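Local coordinates for lipoprotein (Bacillus anthracis, PDB 4JG9) that is of unknown function but is a putative lipoprotein, probably held at the cell surface by a lipid anchor, and may bind lipid, at residues 42-47 / 105-109; 53-57 / 153-157; 72-78 / 90-96. All coordinates share one frame; numbering follows the deposited sequence.

Interaction 1 (42-47 / 105-109); sequences PSFFHL and SIIAL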
loop_
_atom_site.group_PDB
_atom_site.type_symbol
_atom_site.label_atom_id
_atom_site.label_comp_id
_atom_site.label_asym_id
_atom_site.label_seq_id
_atom_site.Cartn_x
_atom_site.Cartn_y
_atom_site.Cartn_z
ATOM N N PRO A 42 -7.605 0.528 -1.194
ATOM C CA PRO A 42 -8.567 1.085 -0.236
ATOM C C PRO A 42 -9.997 0.796 -0.680
ATOM O O PRO A 42 -10.266 0.714 -1.875
ATOM C CB PRO A 42 -8.279 2.594 -0.290
ATOM C CG PRO A 42 -6.833 2.676 -0.706
ATOM C CD PRO A 42 -6.640 1.531 -1.674
ATOM N N SER A 43 -10.912 0.647 0.270
ATOM C CA SER A 43 -12.290 0.309 -0.081
ATOM C C SER A 43 -12.999 1.398 -0.882
ATOM O O SER A 43 -14.005 1.124 -1.529
ATOM C CB SER A 43 -13.095 -0.006 1.168
ATOM O OG SER A 43 -13.271 1.171 1.929
ATOM N N PHE A 44 -12.498 2.630 -0.821
ATOM C CA PHE A 44 -13.116 3.729 -1.570
ATOM C C PHE A 44 -12.608 3.805 -2.994
ATOM O O PHE A 44 -13.059 4.645 -3.773
ATOM C CB PHE A 44 -12.978 5.088 -0.854
ATOM C CG PHE A 44 -11.568 5.435 -0.450
ATOM C CD1 PHE A 44 -10.710 6.079 -1.337
ATOM C CD2 PHE A 44 -11.103 5.126 0.829
ATOM C CE1 PHE A 44 -9.394 6.419 -0.958
ATOM C CE2 PHE A 44 -9.805 5.455 1.220
ATOM C CZ PHE A 44 -8.945 6.108 0.326
ATOM N N PHE A 45 -11.715 2.904 -3.367
ATOM C CA PHE A 45 -11.233 2.893 -4.730
ATOM C C PHE A 45 -11.982 1.887 -5.579
ATOM O O PHE A 45 -12.107 0.728 -5.218
ATOM C CB PHE A 45 -9.747 2.575 -4.804
ATOM C CG PHE A 45 -9.278 2.279 -6.193
ATOM C CD1 PHE A 45 -9.007 3.300 -7.075
ATOM C CD2 PHE A 45 -9.139 0.980 -6.627
ATOM C CE1 PHE A 45 -8.588 3.034 -8.358
ATOM C CE2 PHE A 45 -8.722 0.704 -7.909
ATOM C CZ PHE A 45 -8.445 1.734 -8.775
ATOM N N HIS A 46 -12.471 2.350 -6.719
ATOM C CA HIS A 46 -13.156 1.496 -7.665
ATOM C C HIS A 46 -12.540 1.700 -9.028
ATOM O O HIS A 46 -12.124 2.794 -9.370
ATOM C CB HIS A 46 -14.647 1.814 -7.712
ATOM C CG HIS A 46 -15.296 1.860 -6.368
ATOM N ND1 HIS A 46 -15.520 0.732 -5.610
ATOM C CD2 HIS A 46 -15.775 2.899 -5.645
ATOM C CE1 HIS A 46 -16.104 1.075 -4.476
ATOM N NE2 HIS A 46 -16.269 2.385 -4.473
ATOM N N LEU A 47 -12.491 0.639 -9.811
ATOM C CA LEU A 47 -11.906 0.696 -11.136
ATOM C C LEU A 47 -12.666 1.639 -12.053
ATOM O O LEU A 47 -12.117 2.168 -13.005
ATOM C CB LEU A 47 -11.804 -0.694 -11.747
ATOM C CG LEU A 47 -10.534 -1.441 -11.362
ATOM C CD1 LEU A 47 -10.481 -2.798 -12.034
ATOM C CD2 LEU A 47 -9.318 -0.621 -11.741
ATOM N N SER A 105 -5.852 11.624 -0.327
ATOM C CA SER A 105 -5.368 10.348 -0.855
ATOM C C SER A 105 -5.058 10.422 -2.347
ATOM O O SER A 105 -5.763 11.077 -3.125
ATOM C CB SER A 105 -6.382 9.217 -0.613
ATOM O OG SER A 105 -6.771 9.115 0.745
ATOM N N ILE A 106 -3.991 9.744 -2.739
ATOM C CA ILE A 106 -3.657 9.615 -4.138
ATOM C C ILE A 106 -3.451 8.149 -4.472
ATOM O O ILE A 106 -2.591 7.491 -3.895
ATOM C CB ILE A 106 -2.384 10.365 -4.501
ATOM C CG1 ILE A 106 -2.587 11.865 -4.314
ATOM C CG2 ILE A 106 -2.012 10.081 -5.952
ATOM C CD1 ILE A 106 -1.298 12.626 -4.311
ATOM N N ILE A 107 -4.245 7.646 -5.408
ATOM C CA ILE A 107 -4.148 6.266 -5.855
ATOM C C ILE A 107 -3.798 6.254 -7.336
ATOM O O ILE A 107 -4.582 6.727 -8.159
ATOM C CB ILE A 107 -5.480 5.546 -5.668
ATOM C CG1 ILE A 107 -5.910 5.599 -4.193
ATOM C CG2 ILE A 107 -5.392 4.117 -6.179
ATOM C CD1 ILE A 107 -7.145 4.771 -3.893
ATOM N N ALA A 108 -2.645 5.686 -7.676
ATOM C CA ALA A 108 -2.121 5.747 -9.041
ATOM C C ALA A 108 -2.260 4.425 -9.782
ATOM O O ALA A 108 -2.192 3.335 -9.181
ATOM C CB ALA A 108 -0.665 6.176 -9.022
ATOM N N LEU A 109 -2.491 4.520 -11.083
ATOM C CA LEU A 109 -2.452 3.343 -11.949
ATOM C C LEU A 109 -1.723 3.667 -13.232
ATOM O O LEU A 109 -1.943 4.718 -13.846
ATOM C CB LEU A 109 -3.854 2.840 -12.283
ATOM C CG LEU A 109 -4.587 2.212 -11.096
ATOM C CD1 LEU A 109 -5.629 3.171 -10.545
ATOM C CD2 LEU A 109 -5.195 0.868 -11.483
#
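Ile-107 is wedged among three side chains of the turn at Pro-42 to Phe-45, and its CD1 does most of the touching. Ile-107 CD1 lies 3.5 Å from Phe-45 CB and 3.8 Å from Pro-42 CG, the latter at the far side of the proline ring and facing the methyl, while CE1 of the Phe-44 ring comes obliquely near the same methyl. Ile-107 CG2, the other branch, approaches the Phe-45 ring as an off-centre CH-pi contact, 4.3 Å from the centroid. Phe-45 has its CG opposite the backbone N (chi1 168°), which swings the ring along the strand to Leu-109; there Phe-45 CZ is 3.6 Å from Leu-109 CD1, the two side chains coming from opposite directions. The turn itself is type I, closed by Phe-45 N to Pro-42 O at 3.0 Å. Further back along the strand, Phe-44 CZ comes near Ser-105 OG, whose polar partner is Thr-131. Tyr-160 of the neighbouring strand packs against both Phe-44 and Phe-45, and Glu-127 of the second subunit reaches Pro-42. No hydrogen bond links the two segments: this is an N-terminal loop laid by apolar side chains over one face of an antiparallel sheet, at strand 102-110.

Interaction 2 (53-57 / 153-157); sequences VNWEE and GLWVL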
loop_
_atom_site.group_PDB
_atom_site.type_symbol
_atom_site.label_atom_id
_atom_site.label_comp_id
_atom_site.label_asym_id
_atom_site.label_seq_id
_atom_site.Cartn_x
_atom_site.Cartn_y
_atom_site.Cartn_z
ATOM N N VAL A 53 -10.818 8.014 -18.783
ATOM C CA VAL A 53 -9.499 8.604 -18.713
ATOM C C VAL A 53 -8.957 8.791 -20.121
ATOM O O VAL A 53 -9.023 7.888 -20.950
ATOM C CB VAL A 53 -8.532 7.753 -17.856
ATOM C CG1 VAL A 53 -7.084 8.210 -18.029
ATOM C CG2 VAL A 53 -8.953 7.796 -16.386
ATOM N N ASN A 54 -8.439 9.975 -20.391
ATOM C CA ASN A 54 -7.831 10.228 -21.671
ATOM C C ASN A 54 -6.362 10.012 -21.423
ATOM O O ASN A 54 -5.741 10.749 -20.676
ATOM C CB ASN A 54 -8.105 11.664 -22.102
ATOM C CG ASN A 54 -7.569 11.974 -23.483
ATOM O OD1 ASN A 54 -7.213 11.076 -24.242
ATOM N ND2 ASN A 54 -7.508 13.256 -23.815
ATOM N N TRP A 55 -5.799 8.994 -22.053
ATOM C CA TRP A 55 -4.428 8.633 -21.756
ATOM C C TRP A 55 -3.418 9.462 -22.512
ATOM O O TRP A 55 -2.735 8.993 -23.405
ATOM C CB TRP A 55 -4.212 7.135 -21.941
ATOM C CG TRP A 55 -4.736 6.370 -20.778
ATOM C CD1 TRP A 55 -5.939 5.754 -20.681
ATOM C CD2 TRP A 55 -4.086 6.176 -19.523
ATOM N NE1 TRP A 55 -6.076 5.176 -19.452
ATOM C CE2 TRP A 55 -4.947 5.419 -18.721
ATOM C CE3 TRP A 55 -2.853 6.565 -19.002
ATOM C CZ2 TRP A 55 -4.619 5.045 -17.432
ATOM C CZ3 TRP A 55 -2.532 6.192 -17.727
ATOM C CH2 TRP A 55 -3.406 5.438 -16.955
ATOM N N GLU A 56 -3.349 10.719 -22.112
ATOM C CA GLU A 56 -2.411 11.667 -22.652
ATOM C C GLU A 56 -1.978 12.537 -21.491
ATOM O O GLU A 56 -2.760 12.795 -20.591
ATOM C CB GLU A 56 -3.104 12.511 -23.711
ATOM C CG GLU A 56 -2.183 13.376 -24.542
ATOM C CD GLU A 56 -2.926 14.128 -25.626
ATOM O OE1 GLU A 56 -3.979 13.647 -26.073
ATOM O OE2 GLU A 56 -2.457 15.204 -26.027
ATOM N N GLU A 57 -0.739 13.000 -21.516
ATOM C CA GLU A 57 -0.232 13.860 -20.457
ATOM C C GLU A 57 -1.109 15.097 -20.349
ATOM O O GLU A 57 -1.484 15.678 -21.369
ATOM C CB GLU A 57 1.204 14.276 -20.753
ATOM C CG GLU A 57 1.787 15.236 -19.740
ATOM C CD GLU A 57 3.197 15.671 -20.095
ATOM O OE1 GLU A 57 4.075 15.663 -19.205
ATOM O OE2 GLU A 57 3.426 16.038 -21.268
ATOM N N GLY A 153 6.398 5.952 -18.001
ATOM C CA GLY A 153 5.213 5.857 -18.828
ATOM C C GLY A 153 4.143 6.796 -18.312
ATOM O O GLY A 153 4.411 7.639 -17.458
ATOM N N LEU A 154 2.919 6.629 -18.801
ATOM C CA LEU A 154 1.804 7.439 -18.335
ATOM C C LEU A 154 1.141 6.782 -17.121
ATOM O O LEU A 154 0.975 5.550 -17.053
ATOM C CB LEU A 154 0.786 7.647 -19.459
ATOM C CG LEU A 154 1.258 8.418 -20.710
ATOM C CD1 LEU A 154 0.218 8.392 -21.819
ATOM C CD2 LEU A 154 1.575 9.852 -20.346
ATOM N N TRP A 155 0.798 7.625 -16.153
ATOM C CA TRP A 155 0.149 7.221 -14.920
ATOM C C TRP A 155 -1.027 8.145 -14.690
ATOM O O TRP A 155 -0.906 9.358 -14.874
ATOM C CB TRP A 155 1.113 7.359 -13.738
ATOM C CG TRP A 155 2.235 6.362 -13.750
ATOM C CD1 TRP A 155 3.399 6.447 -14.457
ATOM C CD2 TRP A 155 2.297 5.125 -13.019
ATOM N NE1 TRP A 155 4.180 5.337 -14.214
ATOM C CE2 TRP A 155 3.525 4.513 -13.337
ATOM C CE3 TRP A 155 1.430 4.479 -12.131
ATOM C CZ2 TRP A 155 3.912 3.286 -12.792
ATOM C CZ3 TRP A 155 1.812 3.253 -11.590
ATOM C CH2 TRP A 155 3.038 2.670 -11.922
ATOM N N VAL A 156 -2.164 7.584 -14.294
ATOM C CA VAL A 156 -3.286 8.402 -13.869
ATOM C C VAL A 156 -3.252 8.554 -12.351
ATOM O O VAL A 156 -2.992 7.590 -11.618
ATOM C CB VAL A 156 -4.649 7.845 -14.340
ATOM C CG1 VAL A 156 -4.908 6.449 -13.750
ATOM C CG2 VAL A 156 -5.789 8.823 -13.984
ATOM N N LEU A 157 -3.486 9.772 -11.883
ATOM C CA LEU A 157 -3.502 10.040 -10.455
ATOM C C LEU A 157 -4.932 10.279 -9.977
ATOM O O LEU A 157 -5.518 11.315 -10.282
ATOM C CB LEU A 157 -2.653 11.270 -10.169
ATOM C CG LEU A 157 -1.179 11.073 -9.828
ATOM C CD1 LEU A 157 -0.530 10.073 -10.735
ATOM C CD2 LEU A 157 -0.457 12.413 -9.925
#
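An inverse gamma turn centred on Trp-55 brings the loop 53-57 down on Leu-154 and Val-156 at the start of strand 153-161. The turn is closed by Glu-56 N to Asn-54 O at 2.8 Å, and it sends the indole across the strand, so that the benzo side of the ring does the work. Trp-55 CE3 packs on Leu-154 CB at 3.8 Å, the two side chains sliding past each other in opposite directions. Farther out, Trp-55 CH2 meets Val-156 CG1 at 3.7 Å, here with the side chains crossing at about a right angle. Between these two residues the same end of the ring runs obliquely onto the backbone, with Trp-55 CH2 3.6 Å from Val-156 N. Val-156 turns CG1 into the gap between its own N and carbonyl carbon (chi1 62°), beside the far end of the indole, and its CG2 goes to Val-53 CG2 at 4.1 Å. Val-53 also lays CG1 over one face of the Trp-55 ring. Leu-154 reaches back with CD1 to Trp-55 O, 3.4 Å away, while its CD2 lies beside the backbone of Glu-57. Gln-111 flanks both Trp-55 and Leu-154, and Thr-172 of strand 164-173 touches Leu-154 and Glu-57. With no hydrogen bond between the segments, the contact is held by packing alone: a tryptophan-bearing loop clasped over the face of an antiparallel sheet, near one end of strand 153-161.

Interaction 3 (72-78 / 90-96); sequences EEKIAMA and IMWYFLD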
loop_
_atom_site.group_PDB
_atom_site.type_symbol
_atom_site.label_atom_id
_atom_site.label_comp_id
_atom_site.label_asym_id
_atom_site.label_seq_id
_atom_site.Cartn_x
_atom_site.Cartn_y
_atom_site.Cartn_z
ATOM N N GLU A 72 -7.356 22.889 -13.808
ATOM C CA GLU A 72 -7.416 24.324 -13.551
ATOM C C GLU A 72 -8.546 24.656 -12.592
ATOM O O GLU A 72 -9.638 24.091 -12.689
ATOM C CB GLU A 72 -7.570 25.095 -14.863
ATOM C CG GLU A 72 -6.308 25.103 -15.706
ATOM C CD GLU A 72 -6.419 25.971 -16.958
ATOM O OE1 GLU A 72 -6.652 27.199 -16.831
ATOM O OE2 GLU A 72 -6.246 25.418 -18.071
ATOM N N GLU A 73 -8.251 25.522 -11.635
ATOM C CA GLU A 73 -9.236 26.019 -10.689
ATOM C C GLU A 73 -9.639 24.972 -9.665
ATOM O O GLU A 73 -10.580 25.169 -8.914
ATOM C CB GLU A 73 -10.467 26.565 -11.416
ATOM C CG GLU A 73 -10.225 27.882 -12.133
ATOM C CD GLU A 73 -11.465 28.433 -12.812
ATOM O OE1 GLU A 73 -12.586 28.041 -12.432
ATOM O OE2 GLU A 73 -11.319 29.270 -13.723
ATOM N N LYS A 74 -8.934 23.851 -9.645
ATOM C CA LYS A 74 -9.229 22.806 -8.680
ATOM C C LYS A 74 -7.984 22.353 -7.945
ATOM O O LYS A 74 -7.692 22.827 -6.858
ATOM C CB LYS A 74 -9.912 21.629 -9.361
ATOM C CG LYS A 74 -11.264 21.984 -9.946
ATOM C CD LYS A 74 -12.063 20.749 -10.307
ATOM C CE LYS A 74 -12.547 20.022 -9.070
ATOM N NZ LYS A 74 -13.349 18.824 -9.429
ATOM N N ILE A 75 -7.252 21.434 -8.550
ATOM C CA ILE A 75 -6.026 20.944 -7.959
ATOM C C ILE A 75 -4.953 20.740 -9.018
ATOM O O ILE A 75 -5.239 20.318 -10.121
ATOM C CB ILE A 75 -6.280 19.648 -7.169
ATOM C CG1 ILE A 75 -5.085 19.311 -6.284
ATOM C CG2 ILE A 75 -6.622 18.505 -8.106
ATOM C CD1 ILE A 75 -5.389 18.273 -5.232
ATOM N N ALA A 76 -3.712 21.029 -8.666
ATOM C CA ALA A 76 -2.603 20.861 -9.586
ATOM C C ALA A 76 -1.305 20.678 -8.825
ATOM O O ALA A 76 -1.233 20.989 -7.631
ATOM C CB ALA A 76 -2.509 22.064 -10.525
HETATM N N MSE A 77 -0.286 20.168 -9.514
HETATM C CA MSE A 77 1.055 20.093 -8.949
HETATM C C MSE A 77 1.996 20.966 -9.761
HETATM O O MSE A 77 1.691 21.324 -10.902
HETATM C CB MSE A 77 1.565 18.658 -8.929
HETATM C CG MSE A 77 1.476 17.965 -10.278
HETATM SE SE MSE A 77 2.313 16.171 -10.283
HETATM C CE MSE A 77 3.995 16.768 -11.062
ATOM N N ALA A 78 3.134 21.320 -9.173
ATOM C CA ALA A 78 4.143 22.060 -9.912
ATOM C C ALA A 78 4.570 21.232 -11.116
ATOM O O ALA A 78 4.735 20.006 -11.018
ATOM C CB ALA A 78 5.335 22.359 -9.026
ATOM N N ILE A 90 7.327 17.337 -4.587
ATOM C CA ILE A 90 6.643 18.207 -5.526
ATOM C C ILE A 90 5.555 19.008 -4.842
ATOM O O ILE A 90 4.743 18.477 -4.087
ATOM C CB ILE A 90 6.069 17.408 -6.709
ATOM C CG1 ILE A 90 7.233 16.754 -7.460
ATOM C CG2 ILE A 90 5.285 18.329 -7.644
ATOM C CD1 ILE A 90 6.861 15.924 -8.658
HETATM N N MSE A 91 5.565 20.309 -5.088
HETATM C CA MSE A 91 4.583 21.164 -4.469
HETATM C C MSE A 91 3.199 20.976 -5.099
HETATM O O MSE A 91 3.040 21.012 -6.327
HETATM C CB MSE A 91 5.054 22.616 -4.503
HETATM C CG MSE A 91 5.783 23.029 -3.206
HETATM SE SE MSE A 91 4.447 23.428 -1.827
HETATM C CE MSE A 91 3.214 24.184 -3.123
ATOM N N TRP A 92 2.206 20.735 -4.250
ATOM C CA TRP A 92 0.831 20.617 -4.714
ATOM C C TRP A 92 0.055 21.880 -4.376
ATOM O O TRP A 92 0.331 22.531 -3.361
ATOM C CB TRP A 92 0.163 19.389 -4.116
ATOM C CG TRP A 92 0.530 18.149 -4.845
ATOM C CD1 TRP A 92 1.771 17.572 -4.909
ATOM C CD2 TRP A 92 -0.340 17.319 -5.620
ATOM N NE1 TRP A 92 1.728 16.439 -5.686
ATOM C CE2 TRP A 92 0.444 16.254 -6.130
ATOM C CE3 TRP A 92 -1.702 17.368 -5.934
ATOM C CZ2 TRP A 92 -0.091 15.245 -6.935
ATOM C CZ3 TRP A 92 -2.236 16.359 -6.740
ATOM C CH2 TRP A 92 -1.427 15.313 -7.228
ATOM N N TYR A 93 -0.901 22.227 -5.236
ATOM C CA TYR A 93 -1.650 23.470 -5.093
ATOM C C TYR A 93 -3.150 23.219 -5.095
ATOM O O TYR A 93 -3.680 22.560 -6.008
ATOM C CB TYR A 93 -1.292 24.433 -6.232
ATOM C CG TYR A 93 0.157 24.852 -6.261
ATOM C CD1 TYR A 93 1.112 24.074 -6.904
ATOM C CD2 TYR A 93 0.572 26.037 -5.665
ATOM C CE1 TYR A 93 2.448 24.463 -6.944
ATOM C CE2 TYR A 93 1.902 26.432 -5.696
ATOM C CZ TYR A 93 2.835 25.644 -6.341
ATOM O OH TYR A 93 4.160 26.025 -6.379
ATOM N N PHE A 94 -3.830 23.774 -4.092
ATOM C CA PHE A 94 -5.269 23.593 -3.934
ATOM C C PHE A 94 -6.004 24.837 -4.382
ATOM O O PHE A 94 -6.287 25.724 -3.577
ATOM C CB PHE A 94 -5.593 23.230 -2.483
ATOM C CG PHE A 94 -4.775 22.087 -1.978
ATOM C CD1 PHE A 94 -5.013 20.802 -2.430
ATOM C CD2 PHE A 94 -3.739 22.300 -1.090
ATOM C CE1 PHE A 94 -4.247 19.754 -1.995
ATOM C CE2 PHE A 94 -2.970 21.254 -0.649
ATOM C CZ PHE A 94 -3.223 19.979 -1.102
ATOM N N LEU A 95 -6.298 24.879 -5.680
ATOM C CA LEU A 95 -6.827 26.051 -6.356
ATOM C C LEU A 95 -8.291 26.268 -6.044
ATOM O O LEU A 95 -8.775 27.404 -6.026
ATOM C CB LEU A 95 -6.640 25.903 -7.869
ATOM C CG LEU A 95 -5.258 25.395 -8.301
ATOM C CD1 LEU A 95 -5.233 25.099 -9.786
ATOM C CD2 LEU A 95 -4.182 26.427 -7.961
ATOM N N ASP A 96 -8.993 25.170 -5.800
ATOM C CA ASP A 96 -10.417 25.221 -5.504
ATOM C C ASP A 96 -10.672 26.018 -4.211
ATOM O O ASP A 96 -10.212 25.634 -3.123
ATOM C CB ASP A 96 -10.945 23.793 -5.396
ATOM C CG ASP A 96 -12.448 23.722 -5.241
ATOM O OD1 ASP A 96 -13.099 24.767 -5.021
ATOM O OD2 ASP A 96 -12.982 22.595 -5.335
#
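Glu-73 and Leu-95 meet where the antiparallel beta hairpin of strands 75-78 and 88-94 frays into loop: Leu-95 CD1 lies 3.6 Å from Glu-73 N. At the next residue, Lys-74 O takes two backbone donors, Asp-96 N on a lone pair in the carbonyl plane (2.9 Å, N-H...O 149°) and Leu-95 N in a weak, bent bond. The charged ends of Lys-74 and Asp-96 do not touch each other; the lysine forms a salt bridge with Asp-167 and a cation-pi contact with Tyr-166, whose hydroxyl is hydrogen-bonded to Asp-96 OD2. Ile-75 extends CG1 opposite its backbone N (chi1 -167°), and this carries Ile-75 CD1 alongside the Phe-94 ring, 3.7 Å from Phe-94 CE1, and up to the edge of Trp-92. Ala-76 forms the hydrogen-bonded pair with Tyr-93: its N gives to Tyr-93 O at 3.1 Å and its O receives Tyr-93 N at 2.7 Å. Met-77, a selenomethionine, returns to the face of Ile-75 and Trp-92. Met-77 CB sits over the five-membered ring of Trp-92, 3.9 Å from the centroid and 10° from the normal, while SE stands obliquely by the six-membered ring in a Met-aromatic contact and CE meets Ile-90 CD1. Ala-78 N donates to Met-91 O at 2.9 Å; the same nitrogen lies at the edge of the Tyr-93 ring, and Tyr-93 CE1 is 4.1 Å from Ala-78 CB.

Overall arrangement
From the N terminus, the chain first lays 42-47 and then 53-57 on what becomes one sheet, before strand 60-63 begins the other. Residues 72-78 and 90-96 then pair in interaction 3, a short hairpin loop nested inside the longer loops closed by both other contacts. Strand 102-110 closes interaction 1 through 105-109, and strand 153-161 closes interaction 2 much later; these two loops cross. Their strands are neighbours, joined by Leu-109 O to Val-156 N at 2.9 Å, and Leu-109 O also touches the Trp-55 ring. Trp-92 bridges the two sheets, packing on Ile-106 and Leu-157.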